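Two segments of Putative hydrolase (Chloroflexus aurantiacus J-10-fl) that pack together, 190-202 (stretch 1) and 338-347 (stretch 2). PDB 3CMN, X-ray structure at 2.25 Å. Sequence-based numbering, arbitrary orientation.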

ATOM      1  N   PHE A 190      -3.505   9.178  -3.417  1.00 31.69           N
ATOM      2  CA  PHE A 190      -3.829   9.714  -4.730  1.00 31.94           C
ATOM      3  C   PHE A 190      -4.052   8.555  -5.715  1.00 33.32           C
ATOM      4  O   PHE A 190      -5.059   8.511  -6.410  1.00 33.63           O
ATOM      5  CB  PHE A 190      -2.687  10.611  -5.238  1.00 31.87           C
ATOM      6  CG  PHE A 190      -2.843  12.076  -4.883  1.00 33.26           C
ATOM      7  CD1 PHE A 190      -2.622  12.527  -3.582  1.00 31.43           C
ATOM      8  CD2 PHE A 190      -3.234  12.999  -5.855  1.00 33.81           C
ATOM      9  CE1 PHE A 190      -2.790  13.869  -3.248  1.00 32.89           C
ATOM     10  CE2 PHE A 190      -3.408  14.360  -5.533  1.00 34.76           C
ATOM     11  CZ  PHE A 190      -3.187  14.794  -4.228  1.00 33.97           C
ATOM     12  N   GLU A 191      -3.108   7.617  -5.756  1.00 34.04           N
ATOM     13  CA  GLU A 191      -3.189   6.476  -6.658  1.00 34.13           C
ATOM     14  C   GLU A 191      -4.462   5.658  -6.445  1.00 35.39           C
ATOM     15  O   GLU A 191      -5.030   5.124  -7.399  1.00 35.21           O
ATOM     16  CB  GLU A 191      -1.970   5.569  -6.490  1.00 34.93           C
ATOM     17  CG  GLU A 191      -0.635   6.255  -6.740  1.00 37.41           C
ATOM     18  CD  GLU A 191       0.538   5.309  -6.568  1.00 38.44           C
ATOM     19  OE1 GLU A 191       0.817   4.521  -7.492  1.00 38.65           O
ATOM     20  OE2 GLU A 191       1.173   5.344  -5.494  1.00 41.30           O
ATOM     21  N   PHE A 192      -4.914   5.569  -5.198  1.00 36.10           N
ATOM     22  CA  PHE A 192      -6.121   4.814  -4.884  1.00 36.21           C
ATOM     23  C   PHE A 192      -7.408   5.609  -4.928  1.00 36.31           C
ATOM     24  O   PHE A 192      -8.480   5.025  -5.085  1.00 37.76           O
ATOM     25  CB  PHE A 192      -6.023   4.161  -3.496  1.00 35.96           C
ATOM     26  CG  PHE A 192      -5.233   2.883  -3.476  1.00 35.64           C
ATOM     27  CD1 PHE A 192      -3.886   2.890  -3.155  1.00 34.92           C
ATOM     28  CD2 PHE A 192      -5.836   1.675  -3.810  1.00 37.08           C
ATOM     29  CE1 PHE A 192      -3.144   1.724  -3.165  1.00 33.02           C
ATOM     30  CE2 PHE A 192      -5.099   0.490  -3.823  1.00 37.19           C
ATOM     31  CZ  PHE A 192      -3.748   0.519  -3.499  1.00 34.46           C
ATOM     32  N   GLU A 193      -7.316   6.929  -4.796  1.00 36.70           N
ATOM     33  CA  GLU A 193      -8.518   7.755  -4.765  1.00 38.10           C
ATOM     34  C   GLU A 193      -8.658   8.855  -5.811  1.00 37.11           C
ATOM     35  O   GLU A 193      -9.770   9.294  -6.085  1.00 36.96           O
ATOM     36  CB  GLU A 193      -8.665   8.356  -3.363  1.00 41.88           C
ATOM     37  CG  GLU A 193      -8.610   7.298  -2.262  1.00 48.31           C
ATOM     38  CD  GLU A 193      -8.384   7.884  -0.877  1.00 52.64           C
ATOM     39  OE1 GLU A 193      -7.408   8.643  -0.711  1.00 54.59           O
ATOM     40  OE2 GLU A 193      -9.174   7.584   0.047  1.00 55.07           O
ATOM     41  N   ALA A 194      -7.555   9.309  -6.396  1.00 37.42           N
ATOM     42  CA  ALA A 194      -7.634  10.372  -7.398  1.00 37.53           C
ATOM     43  C   ALA A 194      -8.254   9.873  -8.714  1.00 37.13           C
ATOM     44  O   ALA A 194      -8.753  10.666  -9.505  1.00 37.74           O
ATOM     45  CB  ALA A 194      -6.241  10.965  -7.646  1.00 36.28           C
ATOM     46  N   TYR A 195      -8.209   8.563  -8.945  1.00 37.01           N
ATOM     47  CA  TYR A 195      -8.787   7.953 -10.137  1.00 36.07           C
ATOM     48  C   TYR A 195      -9.857   7.021  -9.598  1.00 36.34           C
ATOM     49  O   TYR A 195      -9.558   5.944  -9.117  1.00 36.32           O
ATOM     50  CB  TYR A 195      -7.717   7.166 -10.890  1.00 36.94           C
ATOM     51  CG  TYR A 195      -6.405   7.913 -10.960  1.00 37.99           C
ATOM     52  CD1 TYR A 195      -5.356   7.589 -10.102  1.00 39.05           C
ATOM     53  CD2 TYR A 195      -6.244   9.007 -11.814  1.00 38.42           C
ATOM     54  CE1 TYR A 195      -4.179   8.338 -10.084  1.00 39.12           C
ATOM     55  CE2 TYR A 195      -5.073   9.768 -11.806  1.00 38.94           C
ATOM     56  CZ  TYR A 195      -4.042   9.426 -10.932  1.00 41.44           C
ATOM     57  OH  TYR A 195      -2.876  10.172 -10.892  1.00 42.42           O
ATOM     58  N   PRO A 196     -11.128   7.438  -9.662  1.00 38.71           N
ATOM     59  CA  PRO A 196     -12.261   6.643  -9.162  1.00 38.26           C
ATOM     60  C   PRO A 196     -12.359   5.181  -9.597  1.00 36.47           C
ATOM     61  O   PRO A 196     -12.839   4.341  -8.834  1.00 38.46           O
ATOM     62  CB  PRO A 196     -13.473   7.462  -9.599  1.00 39.62           C
ATOM     63  CG  PRO A 196     -12.947   8.865  -9.536  1.00 41.40           C
ATOM     64  CD  PRO A 196     -11.599   8.721 -10.209  1.00 39.83           C
ATOM     65  N   TRP A 197     -11.912   4.866 -10.807  1.00 33.48           N
ATOM     66  CA  TRP A 197     -11.993   3.481 -11.264  1.00 31.89           C
ATOM     67  C   TRP A 197     -11.063   2.487 -10.558  1.00 30.38           C
ATOM     68  O   TRP A 197     -11.321   1.282 -10.561  1.00 30.58           O
ATOM     69  CB  TRP A 197     -11.724   3.391 -12.764  1.00 28.79           C
ATOM     70  CG  TRP A 197     -10.363   3.863 -13.184  1.00 28.08           C
ATOM     71  CD1 TRP A 197     -10.047   5.094 -13.685  1.00 27.41           C
ATOM     72  CD2 TRP A 197      -9.148   3.091 -13.228  1.00 26.45           C
ATOM     73  NE1 TRP A 197      -8.723   5.129 -14.052  1.00 27.53           N
ATOM     74  CE2 TRP A 197      -8.148   3.917 -13.784  1.00 25.24           C
ATOM     75  CE3 TRP A 197      -8.811   1.783 -12.853  1.00 25.91           C
ATOM     76  CZ2 TRP A 197      -6.835   3.481 -13.979  1.00 24.64           C
ATOM     77  CZ3 TRP A 197      -7.513   1.350 -13.045  1.00 25.34           C
ATOM     78  CH2 TRP A 197      -6.536   2.198 -13.607  1.00 25.79           C
ATOM     79  N   VAL A 198      -9.992   2.972  -9.947  1.00 29.25           N
ATOM     80  CA  VAL A 198      -9.046   2.055  -9.334  1.00 29.96           C
ATOM     81  C   VAL A 198      -9.629   1.080  -8.312  1.00 32.24           C
ATOM     82  O   VAL A 198      -9.401  -0.120  -8.418  1.00 33.58           O
ATOM     83  CB  VAL A 198      -7.835   2.815  -8.739  1.00 29.84           C
ATOM     84  CG1 VAL A 198      -6.798   1.816  -8.199  1.00 28.55           C
ATOM     85  CG2 VAL A 198      -7.180   3.664  -9.830  1.00 27.87           C
ATOM     86  N   ARG A 199     -10.377   1.575  -7.332  1.00 34.66           N
ATOM     87  CA  ARG A 199     -10.966   0.686  -6.335  1.00 36.54           C
ATOM     88  C   ARG A 199     -12.097  -0.160  -6.919  1.00 35.83           C
ATOM     89  O   ARG A 199     -12.280  -1.310  -6.531  1.00 35.36           O
ATOM     90  CB  ARG A 199     -11.447   1.488  -5.116  1.00 39.05           C
ATOM     91  CG  ARG A 199     -10.341   1.684  -4.076  1.00 43.60           C
ATOM     92  CD  ARG A 199     -10.692   2.710  -3.000  1.00 46.76           C
ATOM     93  NE  ARG A 199      -9.611   2.844  -2.025  1.00 49.65           N
ATOM     94  CZ  ARG A 199      -9.466   3.875  -1.197  1.00 50.29           C
ATOM     95  NH1 ARG A 199     -10.333   4.876  -1.218  1.00 50.73           N
ATOM     96  NH2 ARG A 199      -8.437   3.913  -0.360  1.00 49.46           N
ATOM     97  N   THR A 200     -12.844   0.405  -7.864  1.00 36.33           N
ATOM     98  CA  THR A 200     -13.926  -0.326  -8.509  1.00 36.05           C
ATOM     99  C   THR A 200     -13.295  -1.508  -9.233  1.00 36.67           C
ATOM    100  O   THR A 200     -13.734  -2.653  -9.088  1.00 38.33           O
ATOM    101  CB  THR A 200     -14.655   0.551  -9.543  1.00 37.44           C
ATOM    102  OG1 THR A 200     -15.159   1.725  -8.898  1.00 36.00           O
ATOM    103  CG2 THR A 200     -15.823  -0.222 -10.186  1.00 37.55           C
ATOM    104  N   TYR A 201     -12.253  -1.213 -10.006  1.00 35.50           N
ATOM    105  CA  TYR A 201     -11.530  -2.220 -10.766  1.00 34.42           C
ATOM    106  C   TYR A 201     -10.849  -3.228  -9.850  1.00 35.38           C
ATOM    107  O   TYR A 201     -10.760  -4.417 -10.178  1.00 35.85           O
ATOM    108  CB  TYR A 201     -10.486  -1.545 -11.653  1.00 33.21           C
ATOM    109  CG  TYR A 201      -9.599  -2.511 -12.404  1.00 31.76           C
ATOM    110  CD1 TYR A 201     -10.138  -3.435 -13.306  1.00 30.55           C
ATOM    111  CD2 TYR A 201      -8.218  -2.500 -12.219  1.00 31.02           C
ATOM    112  CE1 TYR A 201      -9.319  -4.321 -14.004  1.00 30.46           C
ATOM    113  CE2 TYR A 201      -7.393  -3.379 -12.910  1.00 32.23           C
ATOM    114  CZ  TYR A 201      -7.947  -4.289 -13.803  1.00 32.40           C
ATOM    115  OH  TYR A 201      -7.106  -5.148 -14.489  1.00 32.64           O
ATOM    116  N   PHE A 202     -10.370  -2.764  -8.701  1.00 34.67           N
ATOM    117  CA  PHE A 202      -9.710  -3.665  -7.763  1.00 35.62           C
ATOM    118  C   PHE A 202     -10.777  -4.561  -7.139  1.00 36.14           C
ATOM    119  O   PHE A 202     -10.577  -5.764  -6.972  1.00 35.48           O
ATOM    120  CB  PHE A 202      -8.950  -2.871  -6.686  1.00 37.03           C
ATOM    121  CG  PHE A 202      -8.076  -3.727  -5.799  1.00 38.98           C
ATOM    122  CD1 PHE A 202      -7.402  -4.843  -6.311  1.00 40.22           C
ATOM    123  CD2 PHE A 202      -7.918  -3.419  -4.452  1.00 40.80           C
ATOM    124  CE1 PHE A 202      -6.586  -5.633  -5.492  1.00 39.41           C
ATOM    125  CE2 PHE A 202      -7.098  -4.206  -3.617  1.00 41.50           C
ATOM    126  CZ  PHE A 202      -6.437  -5.311  -4.139  1.00 40.53           C
ATOM    127  N   ARG A 338      -0.984   8.307 -18.721  1.00 34.78           N
ATOM    128  CA  ARG A 338      -2.090   7.685 -19.437  1.00 34.53           C
ATOM    129  C   ARG A 338      -2.513   6.361 -18.806  1.00 34.14           C
ATOM    130  O   ARG A 338      -3.630   5.880 -19.022  1.00 32.64           O
ATOM    131  CB  ARG A 338      -1.711   7.453 -20.896  1.00 35.30           C
ATOM    132  CG  ARG A 338      -1.646   8.717 -21.709  1.00 36.55           C
ATOM    133  CD  ARG A 338      -1.279   8.367 -23.117  1.00 38.11           C
ATOM    134  NE  ARG A 338      -1.143   9.545 -23.954  1.00 39.40           N
ATOM    135  CZ  ARG A 338      -0.898   9.490 -25.258  1.00 39.84           C
ATOM    136  NH1 ARG A 338      -0.770   8.310 -25.853  1.00 42.11           N
ATOM    137  NH2 ARG A 338      -0.773  10.608 -25.961  1.00 39.28           N
ATOM    138  N   VAL A 339      -1.615   5.773 -18.027  1.00 32.64           N
ATOM    139  CA  VAL A 339      -1.915   4.513 -17.367  1.00 31.72           C
ATOM    140  C   VAL A 339      -3.086   4.690 -16.373  1.00 31.92           C
ATOM    141  O   VAL A 339      -3.733   3.717 -16.006  1.00 30.33           O
ATOM    142  CB  VAL A 339      -0.641   3.976 -16.636  1.00 31.77           C
ATOM    143  CG1 VAL A 339      -0.387   4.756 -15.328  1.00 30.66           C
ATOM    144  CG2 VAL A 339      -0.768   2.494 -16.391  1.00 31.76           C
ATOM    145  N   TRP A 340      -3.360   5.939 -15.974  1.00 31.47           N
ATOM    146  CA  TRP A 340      -4.426   6.272 -15.009  1.00 32.25           C
ATOM    147  C   TRP A 340      -5.786   6.637 -15.616  1.00 32.07           C
ATOM    148  O   TRP A 340      -6.707   7.020 -14.890  1.00 30.59           O
ATOM    149  CB  TRP A 340      -4.003   7.458 -14.119  1.00 32.00           C
ATOM    150  CG  TRP A 340      -2.830   7.203 -13.228  1.00 31.13           C
ATOM    151  CD1 TRP A 340      -1.636   7.873 -13.232  1.00 30.74           C
ATOM    152  CD2 TRP A 340      -2.721   6.193 -12.213  1.00 31.94           C
ATOM    153  NE1 TRP A 340      -0.790   7.339 -12.288  1.00 31.90           N
ATOM    154  CE2 TRP A 340      -1.427   6.306 -11.649  1.00 30.92           C
ATOM    155  CE3 TRP A 340      -3.587   5.198 -11.726  1.00 30.55           C
ATOM    156  CZ2 TRP A 340      -0.977   5.466 -10.626  1.00 30.25           C
ATOM    157  CZ3 TRP A 340      -3.138   4.360 -10.707  1.00 30.81           C
ATOM    158  CH2 TRP A 340      -1.841   4.500 -10.170  1.00 30.21           C
ATOM    159  N   GLU A 341      -5.913   6.553 -16.934  1.00 31.90           N
ATOM    160  CA  GLU A 341      -7.173   6.904 -17.577  1.00 32.22           C
ATOM    161  C   GLU A 341      -8.229   5.825 -17.467  1.00 31.88           C
ATOM    162  O   GLU A 341      -9.414   6.130 -17.414  1.00 31.66           O
ATOM    163  CB  GLU A 341      -6.943   7.231 -19.049  1.00 33.73           C
ATOM    164  CG  GLU A 341      -6.052   8.438 -19.260  1.00 38.16           C
ATOM    165  CD  GLU A 341      -5.715   8.680 -20.714  1.00 40.85           C
ATOM    166  OE1 GLU A 341      -5.141   7.777 -21.353  1.00 42.32           O
ATOM    167  OE2 GLU A 341      -6.021   9.777 -21.221  1.00 45.59           O
ATOM    168  N   ARG A 342      -7.793   4.568 -17.415  1.00 31.42           N
ATOM    169  CA  ARG A 342      -8.705   3.433 -17.351  1.00 30.59           C
ATOM    170  C   ARG A 342      -7.945   2.129 -17.059  1.00 29.96           C
ATOM    171  O   ARG A 342      -6.732   2.054 -17.252  1.00 29.42           O
ATOM    172  CB  ARG A 342      -9.444   3.318 -18.694  1.00 30.88           C
ATOM    173  CG  ARG A 342      -8.540   2.978 -19.892  1.00 31.25           C
ATOM    174  CD  ARG A 342      -9.276   3.060 -21.253  1.00 31.84           C
ATOM    175  NE  ARG A 342      -9.759   4.410 -21.539  1.00 29.35           N
ATOM    176  CZ  ARG A 342     -10.943   4.891 -21.161  1.00 29.93           C
ATOM    177  NH1 ARG A 342     -11.793   4.131 -20.486  1.00 28.21           N
ATOM    178  NH2 ARG A 342     -11.261   6.157 -21.422  1.00 28.04           N
ATOM    179  N   PRO A 343      -8.655   1.083 -16.598  1.00 29.22           N
ATOM    180  CA  PRO A 343      -8.007  -0.199 -16.293  1.00 30.09           C
ATOM    181  C   PRO A 343      -7.285  -0.769 -17.501  1.00 31.72           C
ATOM    182  O   PRO A 343      -6.233  -1.402 -17.379  1.00 33.30           O
ATOM    183  CB  PRO A 343      -9.172  -1.091 -15.862  1.00 29.34           C
ATOM    184  CG  PRO A 343     -10.123  -0.127 -15.230  1.00 27.75           C
ATOM    185  CD  PRO A 343     -10.072   1.061 -16.189  1.00 28.65           C
ATOM    186  N   GLU A 344      -7.862  -0.530 -18.674  1.00 33.96           N
ATOM    187  CA  GLU A 344      -7.306  -1.010 -19.933  1.00 33.89           C
ATOM    188  C   GLU A 344      -5.932  -0.453 -20.251  1.00 33.69           C
ATOM    189  O   GLU A 344      -5.163  -1.079 -20.988  1.00 35.41           O
ATOM    190  CB  GLU A 344      -8.263  -0.693 -21.086  1.00 34.56           C
ATOM    191  CG  GLU A 344      -9.155  -1.850 -21.483  1.00 35.35           C
ATOM    192  CD  GLU A 344     -10.001  -2.373 -20.328  1.00 36.91           C
ATOM    193  OE1 GLU A 344     -10.740  -1.569 -19.709  1.00 36.48           O
ATOM    194  OE2 GLU A 344      -9.926  -3.593 -20.048  1.00 37.45           O
ATOM    195  N   ASN A 345      -5.624   0.725 -19.715  1.00 34.08           N
ATOM    196  CA  ASN A 345      -4.323   1.350 -19.968  1.00 34.39           C
ATOM    197  C   ASN A 345      -3.221   0.884 -19.028  1.00 34.68           C
ATOM    198  O   ASN A 345      -2.089   1.350 -19.124  1.00 33.60           O
ATOM    199  CB  ASN A 345      -4.439   2.878 -19.910  1.00 33.50           C
ATOM    200  CG  ASN A 345      -5.142   3.450 -21.122  1.00 31.63           C
ATOM    201  OD1 ASN A 345      -5.511   2.713 -22.033  1.00 32.05           O
ATOM    202  ND2 ASN A 345      -5.328   4.766 -21.141  1.00 30.69           N
ATOM    203  N   LEU A 346      -3.554  -0.022 -18.111  1.00 35.77           N
ATOM    204  CA  LEU A 346      -2.554  -0.550 -17.187  1.00 36.83           C
ATOM    205  C   LEU A 346      -1.764  -1.558 -17.989  1.00 38.17           C
ATOM    206  O   LEU A 346      -2.323  -2.264 -18.822  1.00 38.89           O
ATOM    207  CB  LEU A 346      -3.203  -1.279 -16.006  1.00 34.48           C
ATOM    208  CG  LEU A 346      -4.027  -0.516 -14.976  1.00 33.11           C
ATOM    209  CD1 LEU A 346      -4.707  -1.517 -14.072  1.00 31.95           C
ATOM    210  CD2 LEU A 346      -3.137   0.430 -14.173  1.00 32.23           C
ATOM    211  N   PRO A 347      -0.453  -1.637 -17.760  1.00 40.31           N
ATOM    212  CA  PRO A 347       0.338  -2.606 -18.517  1.00 41.78           C
ATOM    213  C   PRO A 347       0.109  -4.010 -17.983  1.00 43.60           C
ATOM    214  O   PRO A 347      -0.368  -4.184 -16.857  1.00 44.39           O
ATOM    215  CB  PRO A 347       1.768  -2.144 -18.276  1.00 41.75           C
ATOM    216  CG  PRO A 347       1.702  -1.657 -16.862  1.00 41.85           C
ATOM    217  CD  PRO A 347       0.403  -0.850 -16.856  1.00 40.59           C
TER

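Two segments far apart in sequence meet here through aromatic rings, burying 517 Å² between them, and most of that area belongs to Trp340, Trp197 and Pro343. Stretch 1 carries helix at both ends with a break around Tyr195; stretch 2 is an irregular run containing two short 3-10 segments. The two backbones keep a loose register, with CA-CA distances of 6.8 Å for Tyr195 and Trp340, 6.9 Å for Trp197 and Arg342, and 6.9 Å for Tyr201 and Pro343. Rings, a proline and a leucine fill the space between the backbones.

Trp340, the largest contributor, points its CA-to-CB bond toward stretch 1 and lays its indole against Tyr195. The planes are 3° from parallel and the centroid of the Tyr195 ring lies 4.1 Å from that of the five-membered ring of Trp340, an offset stack in which Tyr195 CE1 comes within 3.4 Å of Trp340 CD2. The offset also sets Trp340 CB over the tyrosine face, 3.6 Å from the centroid of the Tyr195 ring, so a CH-pi contact extends the stack. Around the rest of the indole, Val198 CG2 sits 4.2 Å from Trp340 CZ3, while the Glu191 carboxylate approaches the ring edge, with Glu191 OE1 3.7 Å from Trp340 CZ2; there the polarized C-H rim suits an acidic oxygen better than the pi face would.

Trp197 returns the gesture from stretch 1, and it uses edge and face differently. At the ring edge, Trp197 NE1 donates a hydrogen bond to Trp340 O, 2.9 Å away at an angle of 155°. This is the one hydrogen bond between the stretches, and it gives a polar indole nitrogen a partner while fixing the ring against the backbone. Farther round the edge, Trp197 CH2 meets Leu346 CD2 at 3.9 Å. One face of the Trp197 indole is covered by Arg342 CA, 3.9 Å from the centroid of its five-membered ring, and by Pro343 CD, 3.9 Å from that of its six-membered ring. The arginine contributes through its main chain here, since its CA-to-CB bond points away.

Pro343 serves two aromatics at once. Besides the cover it gives Trp197, Pro343 CB lies 3.6 Å from the centroid of the Tyr201 ring, only 12° off the normal. Tyr201 lies four residues after Trp197, and Tyr201 N bonds to Trp197 O at 2.7 Å; this spacing brings both rings to the same proline. Leu346 CD1, 3.5 Å from Tyr201 CE2, adds an apolar contact beside it.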